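Local coordinates for phosphate transporter (Thermotoga maritima MSB8, PDB 6L85), which carries inorganic phosphate across the membrane in a sodium-dependent manner, and is related to the human solute carriers of the SLC20 family, at residues L84-A89 and G112-F117; K169-A174 and F219-L224; M270-A273 and V277-K280. All coordinates share one frame; numbering follows the deposited sequence.

All three contacts lie in an almost wholly helical membrane protein, and they follow one another along the chain without nesting. Interaction 1 packs helix 76-99 on helix 106-121. Interaction 2 joins helices 167-194 and 199-224 on the opposite side of the chain's centre, about 49 Å from interaction 1 and about 52 Å from interaction 3, between centres. Interaction 3, where the chain turns back at the end of helix 260-275, is close to interaction 1: their centres are about 18 Å apart and their nearest atoms about 8 Å. Helix 76-99 bridges these two, because its residues also pack on helix 260-275. None of the contacts contains a sodium ligand.

Interaction 1: L84-A89 and G112-F117; sequences LSALIA and GGMMGF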
ATOM      1  N   LEU B  84      15.681  22.632  17.726  1.00 41.49           N
ATOM      2  CA  LEU B  84      16.072  21.681  18.760  1.00 40.57           C
ATOM      3  C   LEU B  84      15.389  21.978  20.092  1.00 44.13           C
ATOM      4  O   LEU B  84      14.915  21.053  20.775  1.00 43.02           O
ATOM      5  CB  LEU B  84      17.586  21.675  18.926  1.00 41.71           C
ATOM      6  CG  LEU B  84      18.385  21.268  17.695  1.00 43.09           C
ATOM      7  CD1 LEU B  84      19.844  21.197  18.083  1.00 46.20           C
ATOM      8  CD2 LEU B  84      17.915  19.932  17.120  1.00 42.17           C
ATOM      9  N   SER B  85      15.337  23.258  20.485  1.00 43.65           N
ATOM     10  CA  SER B  85      14.717  23.633  21.758  1.00 39.98           C
ATOM     11  C   SER B  85      13.255  23.222  21.801  1.00 42.73           C
ATOM     12  O   SER B  85      12.787  22.671  22.804  1.00 46.57           O
ATOM     13  CB  SER B  85      14.850  25.144  21.992  1.00 46.03           C
ATOM     14  OG  SER B  85      16.206  25.484  22.259  1.00 52.60           O
ATOM     15  N   ALA B  86      12.525  23.483  20.715  1.00 41.54           N
ATOM     16  CA  ALA B  86      11.129  23.082  20.616  1.00 39.53           C
ATOM     17  C   ALA B  86      10.973  21.564  20.737  1.00 42.63           C
ATOM     18  O   ALA B  86      10.072  21.078  21.435  1.00 42.33           O
ATOM     19  CB  ALA B  86      10.540  23.591  19.298  1.00 34.00           C
ATOM     20  N   LEU B  87      11.826  20.800  20.044  1.00 38.78           N
ATOM     21  CA  LEU B  87      11.749  19.337  20.140  1.00 41.74           C
ATOM     22  C   LEU B  87      11.953  18.877  21.579  1.00 42.48           C
ATOM     23  O   LEU B  87      11.173  18.071  22.100  1.00 37.87           O
ATOM     24  CB  LEU B  87      12.786  18.665  19.221  1.00 37.02           C
ATOM     25  CG  LEU B  87      12.550  18.584  17.697  1.00 43.38           C
ATOM     26  CD1 LEU B  87      13.801  18.110  16.975  1.00 36.32           C
ATOM     27  CD2 LEU B  87      11.355  17.687  17.304  1.00 36.98           C
ATOM     28  N   ILE B  88      13.001  19.389  22.241  1.00 44.39           N
ATOM     29  CA  ILE B  88      13.263  19.041  23.640  1.00 42.33           C
ATOM     30  C   ILE B  88      12.036  19.322  24.504  1.00 46.33           C
ATOM     31  O   ILE B  88      11.578  18.461  25.270  1.00 45.56           O
ATOM     32  CB  ILE B  88      14.483  19.820  24.169  1.00 50.99           C
ATOM     33  CG1 ILE B  88      15.768  19.378  23.470  1.00 57.10           C
ATOM     34  CG2 ILE B  88      14.612  19.636  25.684  1.00 49.11           C
ATOM     35  CD1 ILE B  88      17.045  19.915  24.128  1.00 58.12           C
ATOM     36  N   ALA B  89      11.476  20.535  24.379  1.00 38.94           N
ATOM     37  CA  ALA B  89      10.418  20.971  25.290  1.00 44.44           C
ATOM     38  C   ALA B  89       9.136  20.186  25.066  1.00 42.88           C
ATOM     39  O   ALA B  89       8.481  19.743  26.030  1.00 45.02           O
ATOM     40  CB  ALA B  89      10.151  22.481  25.126  1.00 37.99           C
ATOM     41  N   GLY B 112       3.578  25.360  20.149  1.00 43.71           N
ATOM     42  CA  GLY B 112       3.976  26.158  21.293  1.00 43.12           C
ATOM     43  C   GLY B 112       5.479  26.238  21.446  1.00 46.18           C
ATOM     44  O   GLY B 112       6.026  27.311  21.716  1.00 44.85           O
ATOM     45  N   GLY B 113       6.170  25.106  21.283  1.00 45.35           N
ATOM     46  CA  GLY B 113       7.624  25.133  21.353  1.00 42.16           C
ATOM     47  C   GLY B 113       8.232  26.119  20.366  1.00 44.78           C
ATOM     48  O   GLY B 113       9.103  26.924  20.719  1.00 47.03           O
ATOM     49  N   MET B 114       7.764  26.075  19.117  1.00 44.10           N
ATOM     50  CA  MET B 114       8.327  26.924  18.071  1.00 47.24           C
ATOM     51  C   MET B 114       7.993  28.393  18.328  1.00 49.73           C
ATOM     52  O   MET B 114       8.837  29.278  18.139  1.00 49.66           O
ATOM     53  CB  MET B 114       7.806  26.479  16.693  1.00 44.20           C
ATOM     54  CG  MET B 114       8.223  25.051  16.264  1.00 42.88           C
ATOM     55  SD  MET B 114       9.983  25.006  15.890  1.00 57.35           S
ATOM     56  CE  MET B 114       9.936  25.884  14.321  1.00 49.84           C
ATOM     57  N   MET B 115       6.758  28.665  18.743  1.00 49.69           N
ATOM     58  CA  MET B 115       6.359  30.018  19.098  1.00 50.11           C
ATOM     59  C   MET B 115       7.231  30.572  20.221  1.00 52.00           C
ATOM     60  O   MET B 115       7.685  31.723  20.159  1.00 50.51           O
ATOM     61  CB  MET B 115       4.890  30.003  19.502  1.00 50.63           C
ATOM     62  CG  MET B 115       4.111  31.229  19.114  1.00 64.00           C
ATOM     63  SD  MET B 115       2.608  31.314  20.108  1.00 87.44           S
ATOM     64  CE  MET B 115       3.283  30.983  21.739  1.00 62.98           C
ATOM     65  N   GLY B 116       7.477  29.763  21.252  1.00 46.54           N
ATOM     66  CA  GLY B 116       8.306  30.208  22.354  1.00 47.53           C
ATOM     67  C   GLY B 116       9.702  30.577  21.904  1.00 53.52           C
ATOM     68  O   GLY B 116      10.230  31.638  22.272  1.00 54.37           O
ATOM     69  N   PHE B 117      10.318  29.706  21.094  1.00 49.04           N
ATOM     70  CA  PHE B 117      11.616  30.051  20.522  1.00 47.21           C
ATOM     71  C   PHE B 117      11.545  31.378  19.767  1.00 49.50           C
ATOM     72  O   PHE B 117      12.381  32.264  19.971  1.00 51.06           O
ATOM     73  CB  PHE B 117      12.115  28.953  19.582  1.00 50.55           C
ATOM     74  CG  PHE B 117      12.903  29.489  18.423  1.00 46.47           C
ATOM     75  CD1 PHE B 117      14.148  30.066  18.625  1.00 46.28           C
ATOM     76  CD2 PHE B 117      12.370  29.474  17.140  1.00 49.47           C
ATOM     77  CE1 PHE B 117      14.865  30.594  17.571  1.00 47.59           C
ATOM     78  CE2 PHE B 117      13.083  29.996  16.078  1.00 53.56           C
ATOM     79  CZ  PHE B 117      14.340  30.559  16.296  1.00 51.22           C
TER
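Ala86 of helix 76-99 sits directly against Gly113 of helix 106-121, and the two backbones come so close here that their CA atoms are 4.1 Å apart. Gly113 has no side chain to hold the helices apart, so its main chain forms the surface. The methyl of Ala86 can therefore lie on the other helix's main chain, with Ala86 CB 3.6 Å from Gly113 C and 3.7 Å from Met114 N. This is van der Waals contact between a small side chain and a peptide group; no hydrogen bond runs between the two segments.

The second kind of contact is methyl to thioether. Met114 starts out from CA in a direction leading away from helix 76-99, but its CG lies beside the backbone N (chi1 -64°), and the chain bends again at the next two torsions. The folded side chain brings Met114 SD within 3.7 Å of Ala86 CB, so the one methyl touches both main chain and sulfur. Such alanine-on-glycine packing is a familiar way for transmembrane helices to approach closely. Helix 106-121 also carries, in its first turn, Thr107, a ligand of a bound sodium ion; the side chain of Met114 is about 12 Å from a bound sodium ion.

Polar and aromatic contacts tie the pair to helix 368-400. Gly113 O, which accepts Phe117 N in the regular helical pattern at 3.1 Å, also receives the hydroxyl of Ser389. Phe117 meets Tyr393 edge to face, while Ser85 and Ala89 pack on the same long helix. Helix 76-99 also touches helix 2-32 through Leu84, Leu87 and Ile88.

Interaction 2: K169-A174 and F219-L224; sequences KSSTVA and FAVRKL
Val221 pushes its side chain from helix 199-224 into the flank of helix 167-194 at Ser171 and Thr172. Its CB already lies 4.4 Å from Thr172 CA, and the two methyls then part. CG1 is anti to the backbone N (chi1 172°), which carries it forward into the contact, where it comes 3.6 Å from Thr172 CA and 3.8 Å from Thr172 OG1. The same methyl reaches the backbone of the preceding residue, with Val221 CG1 4.1 Å from Ser171 O. The valine side chain also packs on Val238 of helix 231-258.

The two helices are consecutive and form an antiparallel helical hairpin, joined here at the end remote from their connecting turn. Their local axes approach to 8.8 Å at an angle of 153°. Thr172 OG1 has a second carbon neighbour, Arg222 CG at 3.7 Å, so the aliphatic root of the arginine lies against the hydroxyl oxygen while the rest of that chain bends off at the exposed margin.

Hydrogen bonds lie around this van der Waals contact. Ser171 OG is hydrogen-bonded to Lys168 O within its own helix, and Thr172 O bonds to His218 ND1, a direct tie between the hairpin's arms. Phe219, at the start of the segment 219-224, points away from helix 167-194 and meets the ring of Phe301 of the second subunit.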
ATOM      1  N   LYS B 169     -28.847  -7.058   4.194  1.00 52.11           N
ATOM      2  CA  LYS B 169     -28.636  -6.717   2.793  1.00 55.19           C
ATOM      3  C   LYS B 169     -28.129  -5.290   2.643  1.00 55.99           C
ATOM      4  O   LYS B 169     -27.264  -5.017   1.802  1.00 56.73           O
ATOM      5  CB  LYS B 169     -29.951  -6.896   2.031  1.00 57.28           C
ATOM      6  CG  LYS B 169     -29.850  -7.309   0.571  1.00 61.67           C
ATOM      7  CD  LYS B 169     -31.185  -7.913   0.116  1.00 63.92           C
ATOM      8  CE  LYS B 169     -31.359  -7.912  -1.403  1.00 67.43           C
ATOM      9  NZ  LYS B 169     -31.856  -6.604  -1.929  1.00 74.07           N
ATOM     10  N   SER B 170     -28.652  -4.366   3.453  1.00 47.54           N
ATOM     11  CA  SER B 170     -28.249  -2.968   3.349  1.00 48.20           C
ATOM     12  C   SER B 170     -26.807  -2.761   3.810  1.00 52.08           C
ATOM     13  O   SER B 170     -26.083  -1.930   3.245  1.00 48.25           O
ATOM     14  CB  SER B 170     -29.194  -2.086   4.169  1.00 45.32           C
ATOM     15  OG  SER B 170     -30.378  -1.808   3.448  1.00 50.66           O
ATOM     16  N   SER B 171     -26.392  -3.472   4.865  1.00 47.78           N
ATOM     17  CA  SER B 171     -25.037  -3.329   5.377  1.00 51.21           C
ATOM     18  C   SER B 171     -24.041  -3.827   4.343  1.00 50.94           C
ATOM     19  O   SER B 171     -22.969  -3.232   4.154  1.00 49.78           O
ATOM     20  CB  SER B 171     -24.895  -4.095   6.694  1.00 43.66           C
ATOM     21  OG  SER B 171     -24.884  -5.494   6.454  1.00 46.62           O
ATOM     22  N   THR B 172     -24.434  -4.886   3.632  1.00 52.07           N
ATOM     23  CA  THR B 172     -23.685  -5.430   2.503  1.00 49.21           C
ATOM     24  C   THR B 172     -23.334  -4.375   1.453  1.00 51.48           C
ATOM     25  O   THR B 172     -22.356  -4.540   0.707  1.00 51.81           O
ATOM     26  CB  THR B 172     -24.547  -6.563   1.928  1.00 47.99           C
ATOM     27  OG1 THR B 172     -24.015  -7.825   2.335  1.00 54.71           O
ATOM     28  CG2 THR B 172     -24.713  -6.478   0.433  1.00 42.76           C
ATOM     29  N   VAL B 173     -24.083  -3.276   1.403  1.00 51.34           N
ATOM     30  CA  VAL B 173     -23.831  -2.202   0.461  1.00 45.85           C
ATOM     31  C   VAL B 173     -23.215  -0.980   1.132  1.00 48.70           C
ATOM     32  O   VAL B 173     -22.369  -0.314   0.524  1.00 50.16           O
ATOM     33  CB  VAL B 173     -25.135  -1.813  -0.271  1.00 49.47           C
ATOM     34  CG1 VAL B 173     -24.963  -0.515  -1.065  1.00 44.72           C
ATOM     35  CG2 VAL B 173     -25.612  -2.935  -1.163  1.00 54.75           C
ATOM     36  N   ALA B 174     -23.608  -0.670   2.364  1.00 49.07           N
ATOM     37  CA  ALA B 174     -23.216   0.604   2.961  1.00 47.88           C
ATOM     38  C   ALA B 174     -21.813   0.561   3.546  1.00 43.64           C
ATOM     39  O   ALA B 174     -21.108   1.577   3.539  1.00 42.61           O
ATOM     40  CB  ALA B 174     -24.208   1.011   4.052  1.00 43.10           C
ATOM     41  N   PHE B 219     -18.007  -8.587  -1.084  1.00 48.16           N
ATOM     42  CA  PHE B 219     -18.106 -10.042  -0.917  1.00 49.60           C
ATOM     43  C   PHE B 219     -17.644 -10.504   0.464  1.00 50.68           C
ATOM     44  O   PHE B 219     -18.224 -11.452   1.030  1.00 54.19           O
ATOM     45  CB  PHE B 219     -17.373 -10.763  -2.044  1.00 49.38           C
ATOM     46  CG  PHE B 219     -18.197 -10.821  -3.298  1.00 54.63           C
ATOM     47  CD1 PHE B 219     -19.150 -11.821  -3.474  1.00 53.37           C
ATOM     48  CD2 PHE B 219     -18.082  -9.828  -4.259  1.00 47.90           C
ATOM     49  CE1 PHE B 219     -19.943 -11.842  -4.607  1.00 53.77           C
ATOM     50  CE2 PHE B 219     -18.871  -9.840  -5.399  1.00 48.78           C
ATOM     51  CZ  PHE B 219     -19.811 -10.844  -5.570  1.00 53.02           C
ATOM     52  N   ALA B 220     -16.666  -9.822   1.062  1.00 47.39           N
ATOM     53  CA  ALA B 220     -16.309 -10.170   2.436  1.00 50.32           C
ATOM     54  C   ALA B 220     -17.489  -9.945   3.395  1.00 51.57           C
ATOM     55  O   ALA B 220     -17.741 -10.766   4.288  1.00 54.49           O
ATOM     56  CB  ALA B 220     -15.071  -9.385   2.872  1.00 46.19           C
ATOM     57  N   VAL B 221     -18.252  -8.861   3.195  1.00 49.95           N
ATOM     58  CA  VAL B 221     -19.385  -8.557   4.071  1.00 51.07           C
ATOM     59  C   VAL B 221     -20.527  -9.542   3.841  1.00 53.25           C
ATOM     60  O   VAL B 221     -21.185  -9.975   4.792  1.00 52.91           O
ATOM     61  CB  VAL B 221     -19.872  -7.109   3.870  1.00 51.30           C
ATOM     62  CG1 VAL B 221     -21.183  -6.889   4.646  1.00 51.79           C
ATOM     63  CG2 VAL B 221     -18.823  -6.098   4.296  1.00 50.57           C
ATOM     64  N   ARG B 222     -20.835  -9.853   2.576  1.00 54.84           N
ATOM     65  CA  ARG B 222     -21.813 -10.901   2.287  1.00 55.62           C
ATOM     66  C   ARG B 222     -21.501 -12.160   3.080  1.00 58.32           C
ATOM     67  O   ARG B 222     -22.398 -12.793   3.646  1.00 62.39           O
ATOM     68  CB  ARG B 222     -21.828 -11.239   0.800  1.00 59.04           C
ATOM     69  CG  ARG B 222     -22.630 -10.311  -0.053  1.00 60.16           C
ATOM     70  CD  ARG B 222     -22.463 -10.706  -1.512  1.00 62.28           C
ATOM     71  NE  ARG B 222     -23.422 -11.722  -1.926  1.00 69.85           N
ATOM     72  CZ  ARG B 222     -23.155 -13.023  -2.014  1.00 77.79           C
ATOM     73  NH1 ARG B 222     -21.946 -13.489  -1.709  1.00 74.32           N
ATOM     74  NH2 ARG B 222     -24.105 -13.863  -2.407  1.00 78.94           N
ATOM     75  N   LYS B 223     -20.227 -12.549   3.119  1.00 54.18           N
ATOM     76  CA  LYS B 223     -19.855 -13.698   3.939  1.00 62.13           C
ATOM     77  C   LYS B 223     -20.161 -13.449   5.418  1.00 61.40           C
ATOM     78  O   LYS B 223     -20.863 -14.235   6.064  1.00 57.95           O
ATOM     79  CB  LYS B 223     -18.377 -14.023   3.736  1.00 57.16           C
ATOM     80  CG  LYS B 223     -17.960 -15.358   4.270  1.00 64.64           C
ATOM     81  CD  LYS B 223     -17.795 -16.355   3.139  1.00 72.49           C
ATOM     82  CE  LYS B 223     -18.055 -17.764   3.623  1.00 69.42           C
ATOM     83  NZ  LYS B 223     -18.315 -18.643   2.448  1.00 80.44           N
ATOM     84  N   LEU B 224     -19.641 -12.346   5.968  1.00 58.19           N
ATOM     85  CA  LEU B 224     -19.714 -12.104   7.412  1.00 57.57           C
ATOM     86  C   LEU B 224     -21.151 -12.004   7.910  1.00 55.14           C
ATOM     87  O   LEU B 224     -21.471 -12.441   9.022  1.00 55.47           O
ATOM     88  CB  LEU B 224     -18.969 -10.816   7.745  1.00 61.85           C
ATOM     89  CG  LEU B 224     -18.322 -10.664   9.115  1.00 66.99           C
ATOM     90  CD1 LEU B 224     -17.856 -12.007   9.623  1.00 68.18           C
ATOM     91  CD2 LEU B 224     -17.153  -9.701   8.978  1.00 60.43           C
TER

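Interaction 3: M270-A273 and V277-K280; sequences MIVA and VVPK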
ATOM      1  N   MET B 270      18.242  20.229   9.221  1.00 39.28           N
ATOM      2  CA  MET B 270      18.930  19.710   8.040  1.00 37.90           C
ATOM      3  C   MET B 270      19.076  20.780   6.959  1.00 37.88           C
ATOM      4  O   MET B 270      20.117  20.874   6.306  1.00 35.68           O
ATOM      5  CB  MET B 270      18.186  18.495   7.483  1.00 31.01           C
ATOM      6  CG  MET B 270      18.151  17.308   8.465  1.00 40.07           C
ATOM      7  SD  MET B 270      17.177  15.936   7.824  1.00 45.61           S
ATOM      8  CE  MET B 270      18.173  15.566   6.366  1.00 38.98           C
ATOM      9  N   ILE B 271      18.026  21.568   6.730  1.00 39.03           N
ATOM     10  CA  ILE B 271      18.069  22.576   5.685  1.00 39.79           C
ATOM     11  C   ILE B 271      19.097  23.637   6.030  1.00 42.52           C
ATOM     12  O   ILE B 271      19.849  24.081   5.158  1.00 44.67           O
ATOM     13  CB  ILE B 271      16.674  23.180   5.448  1.00 45.17           C
ATOM     14  CG1 ILE B 271      15.753  22.164   4.775  1.00 45.26           C
ATOM     15  CG2 ILE B 271      16.762  24.384   4.548  1.00 47.05           C
ATOM     16  CD1 ILE B 271      14.271  22.531   4.880  1.00 42.96           C
ATOM     17  N   VAL B 272      19.186  24.036   7.306  1.00 40.36           N
ATOM     18  CA  VAL B 272      20.191  25.043   7.648  1.00 42.12           C
ATOM     19  C   VAL B 272      21.605  24.459   7.510  1.00 48.76           C
ATOM     20  O   VAL B 272      22.486  25.081   6.896  1.00 44.37           O
ATOM     21  CB  VAL B 272      19.926  25.646   9.045  1.00 44.61           C
ATOM     22  CG1 VAL B 272      21.068  26.575   9.475  1.00 39.99           C
ATOM     23  CG2 VAL B 272      18.628  26.461   9.043  1.00 43.05           C
ATOM     24  N   ALA B 273      21.836  23.239   8.029  1.00 43.48           N
ATOM     25  CA  ALA B 273      23.160  22.617   7.895  1.00 44.08           C
ATOM     26  C   ALA B 273      23.561  22.420   6.437  1.00 44.41           C
ATOM     27  O   ALA B 273      24.747  22.514   6.098  1.00 47.05           O
ATOM     28  CB  ALA B 273      23.205  21.264   8.611  1.00 38.83           C
ATOM     29  N   VAL B 277      20.397  29.517   4.399  1.00 55.43           N
ATOM     30  CA  VAL B 277      19.110  30.200   4.382  1.00 54.49           C
ATOM     31  C   VAL B 277      18.031  29.231   3.921  1.00 54.44           C
ATOM     32  O   VAL B 277      18.204  28.513   2.929  1.00 59.15           O
ATOM     33  CB  VAL B 277      19.168  31.442   3.477  1.00 54.51           C
ATOM     34  CG1 VAL B 277      18.002  32.382   3.779  1.00 60.13           C
ATOM     35  CG2 VAL B 277      20.477  32.176   3.660  1.00 59.35           C
ATOM     36  N   VAL B 278      16.916  29.198   4.647  1.00 57.00           N
ATOM     37  CA  VAL B 278      15.739  28.412   4.272  1.00 56.86           C
ATOM     38  C   VAL B 278      15.185  28.968   2.965  1.00 56.16           C
ATOM     39  O   VAL B 278      14.778  30.134   2.922  1.00 58.37           O
ATOM     40  CB  VAL B 278      14.672  28.445   5.376  1.00 56.68           C
ATOM     41  CG1 VAL B 278      13.454  27.599   4.992  1.00 55.43           C
ATOM     42  CG2 VAL B 278      15.268  27.974   6.678  1.00 57.84           C
ATOM     43  N   PRO B 279      15.142  28.180   1.893  1.00 62.23           N
ATOM     44  CA  PRO B 279      14.764  28.717   0.577  1.00 55.19           C
ATOM     45  C   PRO B 279      13.301  29.126   0.509  1.00 63.43           C
ATOM     46  O   PRO B 279      12.508  28.913   1.426  1.00 61.02           O
ATOM     47  CB  PRO B 279      15.046  27.556  -0.381  1.00 58.44           C
ATOM     48  CG  PRO B 279      15.024  26.341   0.487  1.00 54.89           C
ATOM     49  CD  PRO B 279      15.572  26.774   1.815  1.00 52.38           C
ATOM     50  N   LYS B 280      12.966  29.747  -0.628  1.00 66.91           N
ATOM     51  CA  LYS B 280      11.606  30.194  -0.904  1.00 69.57           C
ATOM     52  C   LYS B 280      10.634  29.035  -0.745  1.00 67.12           C
ATOM     53  O   LYS B 280       9.714  29.064   0.084  1.00 65.67           O
ATOM     54  CB  LYS B 280      11.533  30.772  -2.319  1.00 68.26           C
ATOM     55  CG  LYS B 280      12.751  31.617  -2.730  1.00 74.03           C
ATOM     56  CD  LYS B 280      12.697  32.057  -4.213  1.00 81.63           C
ATOM     57  CE  LYS B 280      14.029  31.821  -4.942  1.00 76.18           C
ATOM     58  NZ  LYS B 280      13.830  31.216  -6.302  1.00 79.51           N
TER
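Val278 and Pro279 lie against Ile271 and Val272 where the chain, having left helix 260-275, doubles back along the helix's last turns. The returning segment is extended and has no regular secondary structure, and contact is entirely apolar, without a hydrogen bond between the two segments. Val277 comes first. Its side chain heads away from the helix; its CA is 6.2 Å from Val272 CA, and it makes no close contact with 270-273.

Val278 makes the broader contact. Its CG2 methyl faces two helix residues, 4.4 Å from Ile271 CG2 and 4.4 Å from Val272 CG2, while its own CA lies 4.2 Å from Ile271 CG2. These are loose methyl contacts.

Pro279 follows with the closest approach: its ring carbon CD stands 3.8 Å from Ile271 CG2, the proline ring lying at a slant to the isoleucine side chain. One methyl of Ile271 thus serves both residues of the loop. It can do so because CG2 is anti to the backbone N, with CG1 taking the place beside that N (chi1 -71°). At the exposed end of the segment, Pro279 O and Lys280 O both bond to Lys66 NZ, a single amino group holding two successive carbonyls.

The turn is covered by helix 76-99 and its approach: Val272 packs on Pro76 and Met80, Val278 on Leu79 and on Val71 of the preceding loop. With Lys66 closing helix 58-66, the returning segment borders that helix end, helix 76-99 and the end of helix 260-275, before the chain enters helix 286-302.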